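Local coordinates for DNA polymerase III, gamma subunit-related protein (Thermotoga maritima, PDB 2GNO) that probably binds DNA and is related to the gamma subunit of bacterial DNA polymerase III, though its precise role is not established, at residues E215-F229 and K284-K298. Residues are numbered along the deposited sequence; the frame is centred on the assembly and turned at random. Where two conformers were deposited one is given.
Sequences ERFSKVESKEFFALF and KLTLMNILAIHRERK
Arg295 reaches from helix 283-298 into the turn where helix 203-219 ends, a worked example of one arginine gathering main-chain carbonyls where a helix gives way to a turn. Its chain is extended from CG to NE, with CG anti to the backbone N (chi1 176°), which carries the guanidinium to the carbonyl of Phe217, in the last turn of the helix, and that of Val220, just beyond it. NH1 donates to Phe217 O at 2.9 Å, and NH1 and NH2 together grip Val220 O, at 3.0 Å and 3.1 Å. At Val220 O the NH1 bond lies in the carbonyl plane, on a lone pair, and that from NH2 runs nearly along the C=O axis; the bond to Phe217 O comes in tilted from its carbonyl plane. Phe225 CD2 lies over one guanidinium face, the two planes 53° apart.

Beside this polar grip the packing is tight. Leu291 CD1 sits over the centre of the Phe217 ring, a CH-pi contact 3.6 Å from the centroid, while Leu228 CD2 lies against the opposite face, offset toward the rim. Phe229 is a knob in the hole formed by Lys284, Leu287, Met288 and Leu291.

The margins are looser. Met288, a selenomethionine, brings its SE to the edge of the exposed Phe226 ring, 3.9 Å from Phe226 CZ, a Met-aromatic contact. At the other end one water joins Glu215 OE1 to His294 NE2 and, weakly, Lys298 NZ.

Within the all-helical C-terminal region, helix 283-298 thus lies between helices 203-219 and 225-235, with their joining turn, and helices 239-254 and 261-274, which pack against Ile290.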
ATOM      1  N   GLU A 215     -16.767   9.396 -10.133  1.00 32.09           N
ATOM      2  CA  GLU A 215     -17.655  10.540 -10.207  1.00 33.14           C
ATOM      3  C   GLU A 215     -18.186  10.684 -11.626  1.00 32.81           C
ATOM      4  O   GLU A 215     -19.332  11.060 -11.795  1.00 35.12           O
ATOM      5  CB  GLU A 215     -16.954  11.833  -9.719  1.00 31.05           C
ATOM      6  CG  GLU A 215     -17.852  13.082  -9.603  1.00 35.33           C
ATOM      7  CD  GLU A 215     -18.945  12.977  -8.548  1.00 35.35           C
ATOM      8  OE1 GLU A 215     -18.996  12.001  -7.777  1.00 42.73           O
ATOM      9  OE2 GLU A 215     -19.774  13.892  -8.489  1.00 43.21           O
ATOM     10  N   ARG A 216     -17.373  10.376 -12.640  1.00 35.42           N
ATOM     11  CA  ARG A 216     -17.838  10.437 -14.029  1.00 33.62           C
ATOM     12  C   ARG A 216     -18.867   9.382 -14.290  1.00 32.58           C
ATOM     13  O   ARG A 216     -19.823   9.654 -15.000  1.00 33.86           O
ATOM     14  CB  ARG A 216     -16.708  10.315 -15.019  1.00 34.21           C
ATOM     15  CG  ARG A 216     -15.831  11.497 -14.942  1.00 35.00           C
ATOM     16  CD  ARG A 216     -14.743  11.484 -15.913  1.00 35.21           C
ATOM     17  NE  ARG A 216     -13.914  12.659 -15.679  1.00 34.88           N
ATOM     18  CZ  ARG A 216     -12.919  13.060 -16.456  1.00 41.05           C
ATOM     19  NH1 ARG A 216     -12.643  12.450 -17.607  1.00 36.64           N
ATOM     20  NH2 ARG A 216     -12.251  14.148 -16.093  1.00 43.64           N
ATOM     21  N   PHE A 217     -18.666   8.176 -13.761  1.00 31.88           N
ATOM     22  CA  PHE A 217     -19.661   7.135 -13.919  1.00 30.88           C
ATOM     23  C   PHE A 217     -20.905   7.484 -13.138  1.00 29.69           C
ATOM     24  O   PHE A 217     -21.976   7.133 -13.563  1.00 31.24           O
ATOM     25  CB  PHE A 217     -19.160   5.733 -13.562  1.00 30.71           C
ATOM     26  CG  PHE A 217     -18.325   5.113 -14.637  1.00 31.10           C
ATOM     27  CD1 PHE A 217     -18.933   4.609 -15.778  1.00 26.08           C
ATOM     28  CD2 PHE A 217     -16.977   4.974 -14.497  1.00 31.32           C
ATOM     29  CE1 PHE A 217     -18.210   4.033 -16.769  1.00 31.70           C
ATOM     30  CE2 PHE A 217     -16.231   4.367 -15.507  1.00 35.70           C
ATOM     31  CZ  PHE A 217     -16.852   3.896 -16.631  1.00 32.05           C
ATOM     32  N   SER A 218     -20.762   8.152 -11.997  1.00 30.24           N
ATOM     33  CA  SER A 218     -21.909   8.588 -11.204  1.00 31.24           C
ATOM     34  C   SER A 218     -22.738   9.714 -11.871  1.00 31.33           C
ATOM     35  O   SER A 218     -23.971   9.698 -11.811  1.00 31.68           O
ATOM     36  CB  SER A 218     -21.419   9.074  -9.833  1.00 31.73           C
ATOM     37  OG  SER A 218     -22.518   9.435  -8.994  1.00 39.50           O
ATOM     38  N   LYS A 219     -22.072  10.664 -12.519  1.00 29.79           N
ATOM     39  CA  LYS A 219     -22.719  11.820 -13.135  1.00 32.32           C
ATOM     40  C   LYS A 219     -22.931  11.850 -14.644  1.00 32.68           C
ATOM     41  O   LYS A 219     -23.631  12.748 -15.123  1.00 35.46           O
ATOM     42  CB  LYS A 219     -21.929  13.083 -12.775  1.00 32.55           C
ATOM     43  CG  LYS A 219     -21.810  13.387 -11.289  1.00 37.69           C
ATOM     44  CD  LYS A 219     -23.148  13.591 -10.593  1.00 43.23           C
ATOM     45  CE  LYS A 219     -22.931  14.064  -9.163  1.00 48.10           C
ATOM     46  NZ  LYS A 219     -24.199  14.302  -8.428  1.00 57.10           N
ATOM     47  N   VAL A 220     -22.310  10.962 -15.407  1.00 30.81           N
ATOM     48  CA  VAL A 220     -22.509  10.973 -16.862  1.00 31.58           C
ATOM     49  C   VAL A 220     -24.002  10.861 -17.179  1.00 31.52           C
ATOM     50  O   VAL A 220     -24.720  10.181 -16.475  1.00 31.69           O
ATOM     51  CB  VAL A 220     -21.739   9.842 -17.571  1.00 30.53           C
ATOM     52  CG1 VAL A 220     -22.152   8.435 -17.072  1.00 32.66           C
ATOM     53  CG2 VAL A 220     -21.880   9.947 -19.069  1.00 32.62           C
ATOM     54  N   GLU A 221     -24.477  11.547 -18.210  1.00 32.20           N
ATOM     55  CA  GLU A 221     -25.896  11.472 -18.550  1.00 31.79           C
ATOM     56  C   GLU A 221     -26.246  10.012 -18.902  1.00 30.65           C
ATOM     57  O   GLU A 221     -25.438   9.273 -19.474  1.00 30.44           O
ATOM     58  CB  GLU A 221     -26.276  12.477 -19.634  1.00 34.71           C
ATOM     59  CG  GLU A 221     -25.707  12.205 -20.990  1.00 38.09           C
ATOM     60  CD  GLU A 221     -25.947  13.345 -21.965  1.00 44.89           C
ATOM     61  OE1 GLU A 221     -26.799  14.224 -21.700  1.00 45.63           O
ATOM     62  OE2 GLU A 221     -25.279  13.345 -23.018  1.00 52.25           O
ATOM     63  N   SER A 222     -27.447   9.612 -18.507  1.00 27.93           N
ATOM     64  CA  SER A 222     -27.952   8.238 -18.675  1.00 27.42           C
ATOM     65  C   SER A 222     -27.667   7.630 -20.060  1.00 27.61           C
ATOM     66  O   SER A 222     -27.149   6.508 -20.169  1.00 26.05           O
ATOM     67  CB  SER A 222     -29.428   8.225 -18.258  1.00 26.98           C
ATOM     68  OG  SER A 222     -29.967   6.932 -18.143  1.00 23.21           O
ATOM     69  N   LYS A 223     -27.973   8.397 -21.100  0.50 28.67           N
ATOM     70  CA  LYS A 223     -27.733   8.006 -22.491  0.50 29.91           C
ATOM     71  C   LYS A 223     -26.272   7.666 -22.824  0.50 30.40           C
ATOM     72  O   LYS A 223     -26.032   6.836 -23.700  0.50 32.72           O
ATOM     73  CB  LYS A 223     -28.188   9.156 -23.420  0.50 29.53           C
ATOM     74  CG  LYS A 223     -27.925   8.976 -24.926  0.50 28.71           C
ATOM     75  CD  LYS A 223     -28.389  10.183 -25.703  0.50 26.70           C
ATOM     76  CE  LYS A 223     -28.053  10.056 -27.180  0.50 23.85           C
ATOM     77  NZ  LYS A 223     -28.647  11.167 -27.963  0.50 23.46           N
ATOM     78  N   GLU A 224     -25.322   8.281 -22.116  1.00 29.82           N
ATOM     79  CA  GLU A 224     -23.880   8.115 -22.372  1.00 31.55           C
ATOM     80  C   GLU A 224     -23.128   7.215 -21.387  1.00 30.09           C
ATOM     81  O   GLU A 224     -21.941   7.033 -21.556  1.00 31.51           O
ATOM     82  CB  GLU A 224     -23.189   9.499 -22.442  1.00 31.64           C
ATOM     83  CG  GLU A 224     -23.805  10.505 -23.435  1.00 36.51           C
ATOM     84  CD  GLU A 224     -23.811  10.048 -24.891  1.00 39.57           C
ATOM     85  OE1 GLU A 224     -23.042   9.128 -25.251  1.00 45.43           O
ATOM     86  OE2 GLU A 224     -24.582  10.636 -25.691  1.00 34.23           O
ATOM     87  N   PHE A 225     -23.799   6.613 -20.407  1.00 28.64           N
ATOM     88  CA  PHE A 225     -23.125   5.740 -19.455  1.00 30.22           C
ATOM     89  C   PHE A 225     -22.340   4.588 -20.100  1.00 31.30           C
ATOM     90  O   PHE A 225     -21.177   4.387 -19.761  1.00 30.25           O
ATOM     91  CB  PHE A 225     -24.103   5.133 -18.448  1.00 29.86           C
ATOM     92  CG  PHE A 225     -23.452   4.220 -17.448  1.00 31.25           C
ATOM     93  CD1 PHE A 225     -23.291   2.856 -17.709  1.00 28.17           C
ATOM     94  CD2 PHE A 225     -23.005   4.721 -16.235  1.00 33.31           C
ATOM     95  CE1 PHE A 225     -22.686   2.029 -16.780  1.00 35.62           C
ATOM     96  CE2 PHE A 225     -22.420   3.896 -15.301  1.00 36.97           C
ATOM     97  CZ  PHE A 225     -22.263   2.553 -15.564  1.00 32.27           C
ATOM     98  N   PHE A 226     -22.988   3.806 -20.966  1.00 31.48           N
ATOM     99  CA  PHE A 226     -22.285   2.687 -21.614  1.00 30.98           C
ATOM    100  C   PHE A 226     -21.233   3.088 -22.612  1.00 32.39           C
ATOM    101  O   PHE A 226     -20.358   2.279 -22.898  1.00 33.39           O
ATOM    102  CB  PHE A 226     -23.221   1.581 -22.134  1.00 32.39           C
ATOM    103  CG  PHE A 226     -23.689   0.667 -21.042  1.00 30.15           C
ATOM    104  CD1 PHE A 226     -22.834  -0.302 -20.537  1.00 34.27           C
ATOM    105  CD2 PHE A 226     -24.942   0.787 -20.494  1.00 24.72           C
ATOM    106  CE1 PHE A 226     -23.225  -1.128 -19.501  1.00 29.12           C
ATOM    107  CE2 PHE A 226     -25.348  -0.058 -19.472  1.00 29.91           C
ATOM    108  CZ  PHE A 226     -24.484  -1.014 -18.976  1.00 31.40           C
ATOM    109  N   ALA A 227     -21.291   4.319 -23.120  1.00 31.31           N
ATOM    110  CA  ALA A 227     -20.286   4.804 -24.025  1.00 32.43           C
ATOM    111  C   ALA A 227     -19.032   4.968 -23.176  1.00 32.96           C
ATOM    112  O   ALA A 227     -17.955   4.502 -23.570  1.00 34.00           O
ATOM    113  CB  ALA A 227     -20.706   6.122 -24.661  1.00 34.93           C
ATOM    114  N   LEU A 228     -19.173   5.584 -21.992  1.00 32.49           N
ATOM    115  CA  LEU A 228     -18.036   5.762 -21.081  1.00 30.86           C
ATOM    116  C   LEU A 228     -17.508   4.397 -20.664  1.00 30.47           C
ATOM    117  O   LEU A 228     -16.315   4.172 -20.670  1.00 31.26           O
ATOM    118  CB  LEU A 228     -18.453   6.553 -19.832  1.00 32.81           C
ATOM    119  CG  LEU A 228     -17.366   6.881 -18.801  1.00 35.05           C
ATOM    120  CD1 LEU A 228     -16.204   7.667 -19.422  1.00 40.41           C
ATOM    121  CD2 LEU A 228     -17.960   7.635 -17.653  1.00 35.68           C
ATOM    122  N   PHE A 229     -18.406   3.488 -20.302  1.00 31.41           N
ATOM    123  CA  PHE A 229     -18.015   2.138 -19.883  1.00 33.10           C
ATOM    124  C   PHE A 229     -17.217   1.403 -20.947  1.00 33.47           C
ATOM    125  O   PHE A 229     -16.192   0.799 -20.629  1.00 34.96           O
ATOM    126  CB  PHE A 229     -19.245   1.325 -19.514  1.00 32.48           C
ATOM    127  CG  PHE A 229     -18.934  -0.025 -18.967  1.00 36.07           C
ATOM    128  CD1 PHE A 229     -18.644  -0.178 -17.623  1.00 37.83           C
ATOM    129  CD2 PHE A 229     -18.983  -1.150 -19.777  1.00 34.74           C
ATOM    130  CE1 PHE A 229     -18.386  -1.417 -17.102  1.00 39.05           C
ATOM    131  CE2 PHE A 229     -18.720  -2.391 -19.261  1.00 35.24           C
ATOM    132  CZ  PHE A 229     -18.415  -2.520 -17.924  1.00 38.81           C
ATOM    133  N   LYS A 284     -15.603  -7.404 -16.921  1.00 33.94           N
ATOM    134  CA  LYS A 284     -16.619  -6.444 -17.423  1.00 34.33           C
ATOM    135  C   LYS A 284     -17.946  -6.516 -16.684  1.00 34.60           C
ATOM    136  O   LYS A 284     -18.533  -5.491 -16.361  1.00 35.53           O
ATOM    137  CB  LYS A 284     -16.824  -6.581 -18.934  1.00 34.40           C
ATOM    138  CG  LYS A 284     -15.590  -6.195 -19.739  1.00 41.25           C
ATOM    139  CD  LYS A 284     -15.812  -6.297 -21.247  1.00 46.44           C
ATOM    140  CE  LYS A 284     -14.514  -6.006 -22.014  1.00 53.34           C
ATOM    141  NZ  LYS A 284     -14.670  -6.060 -23.497  1.00 54.26           N
ATOM    142  N   LEU A 285     -18.421  -7.726 -16.421  1.00 33.66           N
ATOM    143  CA  LEU A 285     -19.665  -7.887 -15.669  1.00 33.93           C
ATOM    144  C   LEU A 285     -19.503  -7.338 -14.251  1.00 30.34           C
ATOM    145  O   LEU A 285     -20.393  -6.660 -13.745  1.00 30.61           O
ATOM    146  CB  LEU A 285     -20.035  -9.364 -15.583  1.00 32.50           C
ATOM    147  CG  LEU A 285     -21.311  -9.767 -14.868  1.00 40.27           C
ATOM    148  CD1 LEU A 285     -22.544  -9.226 -15.600  1.00 47.61           C
ATOM    149  CD2 LEU A 285     -21.338 -11.280 -14.781  1.00 45.77           C
ATOM    150  N   THR A 286     -18.372  -7.632 -13.610  1.00 29.63           N
ATOM    151  CA  THR A 286     -18.131  -7.151 -12.253  1.00 27.35           C
ATOM    152  C   THR A 286     -18.006  -5.621 -12.213  1.00 29.60           C
ATOM    153  O   THR A 286     -18.605  -4.984 -11.334  1.00 27.59           O
ATOM    154  CB  THR A 286     -16.883  -7.810 -11.607  1.00 27.79           C
ATOM    155  OG1 THR A 286     -17.036  -9.240 -11.590  1.00 30.18           O
ATOM    156  CG2 THR A 286     -16.680  -7.306 -10.186  1.00 27.30           C
ATOM    157  N   LEU A 287     -17.225  -5.050 -13.136  1.00 28.97           N
ATOM    158  CA  LEU A 287     -17.031  -3.594 -13.200  1.00 29.51           C
ATOM    159  C   LEU A 287     -18.379  -2.894 -13.404  1.00 27.70           C
ATOM    160  O   LEU A 287     -18.699  -1.958 -12.707  1.00 32.14           O
ATOM    161  CB  LEU A 287     -16.036  -3.218 -14.304  1.00 29.26           C
ATOM    162  CG  LEU A 287     -15.614  -1.730 -14.410  1.00 34.07           C
ATOM    163  CD1 LEU A 287     -14.897  -1.276 -13.172  1.00 40.05           C
ATOM    164  CD2 LEU A 287     -14.712  -1.539 -15.601  1.00 40.65           C
HETATM  165  N   MSE A 288     -19.182  -3.408 -14.332  1.00 29.88           N
HETATM  166  CA  MSE A 288     -20.505  -2.884 -14.602  1.00 28.15           C
HETATM  167  C   MSE A 288     -21.358  -2.833 -13.357  1.00 27.68           C
HETATM  168  O   MSE A 288     -22.004  -1.826 -13.083  1.00 31.46           O
HETATM  169  CB  MSE A 288     -21.235  -3.783 -15.600  1.00 28.88           C
HETATM  170  CG  MSE A 288     -22.553  -3.201 -16.022  1.00 33.90           C
HETATM  171 SE   MSE A 288     -23.399  -4.329 -17.276  0.75 37.00          SE
HETATM  172  CE  MSE A 288     -23.985  -5.816 -16.132  1.00 39.28           C
ATOM    173  N   ASN A 289     -21.354  -3.929 -12.608  1.00 29.16           N
ATOM    174  CA  ASN A 289     -22.147  -4.023 -11.390  1.00 29.21           C
ATOM    175  C   ASN A 289     -21.697  -3.085 -10.266  1.00 28.71           C
ATOM    176  O   ASN A 289     -22.545  -2.469  -9.668  1.00 31.56           O
ATOM    177  CB  ASN A 289     -22.245  -5.481 -10.920  1.00 28.45           C
ATOM    178  CG  ASN A 289     -23.108  -6.362 -11.852  1.00 37.97           C
ATOM    179  OD1 ASN A 289     -24.153  -5.942 -12.361  1.00 35.73           O
ATOM    180  ND2 ASN A 289     -22.713  -7.614 -11.988  1.00 36.59           N
ATOM    181  N   ILE A 290     -20.396  -2.977  -9.985  1.00 28.11           N
ATOM    182  CA  ILE A 290     -19.927  -2.084  -8.900  1.00 30.97           C
ATOM    183  C   ILE A 290     -20.230  -0.613  -9.236  1.00 29.71           C
ATOM    184  O   ILE A 290     -20.681   0.145  -8.384  1.00 30.06           O
ATOM    185  CB  ILE A 290     -18.419  -2.288  -8.524  1.00 30.48           C
ATOM    186  CG1 ILE A 290     -17.437  -1.821  -9.614  1.00 35.25           C
ATOM    187  CG2 ILE A 290     -18.154  -3.750  -8.151  1.00 29.96           C
ATOM    188  CD1 ILE A 290     -15.971  -1.943  -9.223  1.00 29.80           C
ATOM    189  N   LEU A 291     -19.976  -0.235 -10.479  1.00 28.78           N
ATOM    190  CA  LEU A 291     -20.224   1.118 -10.967  1.00 31.63           C
ATOM    191  C   LEU A 291     -21.702   1.459 -10.944  1.00 32.12           C
ATOM    192  O   LEU A 291     -22.063   2.590 -10.579  1.00 33.46           O
ATOM    193  CB  LEU A 291     -19.673   1.291 -12.379  1.00 31.45           C
ATOM    194  CG  LEU A 291     -18.174   1.298 -12.536  1.00 35.56           C
ATOM    195  CD1 LEU A 291     -17.816   1.337 -14.011  1.00 35.46           C
ATOM    196  CD2 LEU A 291     -17.547   2.486 -11.808  1.00 44.45           C
ATOM    197  N   ALA A 292     -22.546   0.503 -11.332  1.00 31.43           N
ATOM    198  CA  ALA A 292     -23.994   0.689 -11.295  1.00 33.81           C
ATOM    199  C   ALA A 292     -24.426   0.837  -9.853  1.00 33.89           C
ATOM    200  O   ALA A 292     -25.258   1.683  -9.559  1.00 31.32           O
ATOM    201  CB  ALA A 292     -24.729  -0.477 -11.942  1.00 33.38           C
ATOM    202  N   ILE A 293     -23.859   0.015  -8.953  1.00 31.83           N
ATOM    203  CA  ILE A 293     -24.169   0.109  -7.524  1.00 30.88           C
ATOM    204  C   ILE A 293     -23.864   1.525  -7.018  1.00 31.00           C
ATOM    205  O   ILE A 293     -24.694   2.138  -6.343  1.00 30.80           O
ATOM    206  CB  ILE A 293     -23.371  -0.971  -6.696  1.00 30.81           C
ATOM    207  CG1 ILE A 293     -23.983  -2.363  -6.925  1.00 32.62           C
ATOM    208  CG2 ILE A 293     -23.407  -0.676  -5.199  1.00 33.82           C
ATOM    209  CD1 ILE A 293     -23.092  -3.539  -6.454  1.00 30.60           C
ATOM    210  N   HIS A 294     -22.678   2.013  -7.343  1.00 28.60           N
ATOM    211  CA  HIS A 294     -22.218   3.339  -6.937  1.00 29.21           C
ATOM    212  C   HIS A 294     -23.067   4.476  -7.510  1.00 29.30           C
ATOM    213  O   HIS A 294     -23.463   5.388  -6.780  1.00 28.59           O
ATOM    214  CB  HIS A 294     -20.757   3.526  -7.339  1.00 28.16           C
ATOM    215  CG  HIS A 294     -20.207   4.888  -7.017  1.00 34.02           C
ATOM    216  ND1 HIS A 294     -19.959   5.308  -5.727  1.00 35.91           N
ATOM    217  CD2 HIS A 294     -19.824   5.906  -7.825  1.00 32.07           C
ATOM    218  CE1 HIS A 294     -19.456   6.529  -5.756  1.00 33.84           C
ATOM    219  NE2 HIS A 294     -19.377   6.919  -7.016  1.00 35.48           N
ATOM    220  N   ARG A 295     -23.324   4.402  -8.811  1.00 29.58           N
ATOM    221  CA  ARG A 295     -24.139   5.381  -9.521  1.00 29.04           C
ATOM    222  C   ARG A 295     -25.543   5.488  -8.937  1.00 30.73           C
ATOM    223  O   ARG A 295     -26.029   6.594  -8.694  1.00 32.47           O
ATOM    224  CB  ARG A 295     -24.207   5.025 -11.001  1.00 29.72           C
ATOM    225  CG  ARG A 295     -25.116   5.914 -11.846  1.00 30.91           C
ATOM    226  CD  ARG A 295     -25.079   5.456 -13.254  1.00 27.51           C
ATOM    227  NE  ARG A 295     -26.004   6.201 -14.146  1.00 29.95           N
ATOM    228  CZ  ARG A 295     -25.748   7.394 -14.690  1.00 33.76           C
ATOM    229  NH1 ARG A 295     -24.603   8.024 -14.463  1.00 32.75           N
ATOM    230  NH2 ARG A 295     -26.634   7.951 -15.510  1.00 26.30           N
ATOM    231  N   GLU A 296     -26.183   4.355  -8.692  1.00 30.56           N
ATOM    232  CA  GLU A 296     -27.534   4.358  -8.154  1.00 33.31           C
ATOM    233  C   GLU A 296     -27.564   4.775  -6.685  1.00 37.25           C
ATOM    234  O   GLU A 296     -28.524   5.426  -6.266  1.00 41.16           O
ATOM    235  CB  GLU A 296     -28.238   3.021  -8.430  1.00 33.44           C
ATOM    236  CG  GLU A 296     -28.261   2.635  -9.951  1.00 41.62           C
ATOM    237  CD  GLU A 296     -28.927   3.670 -10.895  1.00 43.58           C
ATOM    238  OE1 GLU A 296     -29.848   4.401 -10.473  1.00 50.41           O
ATOM    239  OE2 GLU A 296     -28.521   3.719 -12.078  1.00 40.83           O
ATOM    240  N   ARG A 297     -26.524   4.433  -5.924  1.00 40.46           N
ATOM    241  CA  ARG A 297     -26.403   4.819  -4.508  1.00 42.32           C
ATOM    242  C   ARG A 297     -26.319   6.345  -4.433  1.00 43.90           C
ATOM    243  O   ARG A 297     -26.990   6.966  -3.617  1.00 41.62           O
ATOM    244  CB  ARG A 297     -25.161   4.169  -3.874  1.00 43.60           C
ATOM    245  CG  ARG A 297     -24.980   4.370  -2.356  1.00 46.21           C
ATOM    246  CD  ARG A 297     -26.117   3.734  -1.546  1.00 47.77           C
ATOM    247  NE  ARG A 297     -25.885   3.843  -0.106  1.00 50.37           N
ATOM    248  N   LYS A 298     -25.498   6.938  -5.291  1.00 45.07           N
ATOM    249  CA  LYS A 298     -25.380   8.399  -5.377  1.00 47.19           C
ATOM    250  C   LYS A 298     -26.642   9.142  -5.855  1.00 47.48           C
ATOM    251  O   LYS A 298     -26.778  10.320  -5.569  1.00 48.51           O
ATOM    252  CB  LYS A 298     -24.168   8.825  -6.220  1.00 47.26           C
ATOM    253  CG  LYS A 298     -22.900   9.182  -5.428  1.00 54.01           C
ATOM    254  CD  LYS A 298     -22.374   8.200  -4.412  1.00 56.33           C
ATOM    255  CE  LYS A 298     -21.261   8.877  -3.590  1.00 58.83           C
ATOM    256  NZ  LYS A 298     -20.131   9.443  -4.387  1.00 57.87           N
TER
HETATM  257  O   HOH W   1     -18.452   9.426  -6.920  1.00 30.32           O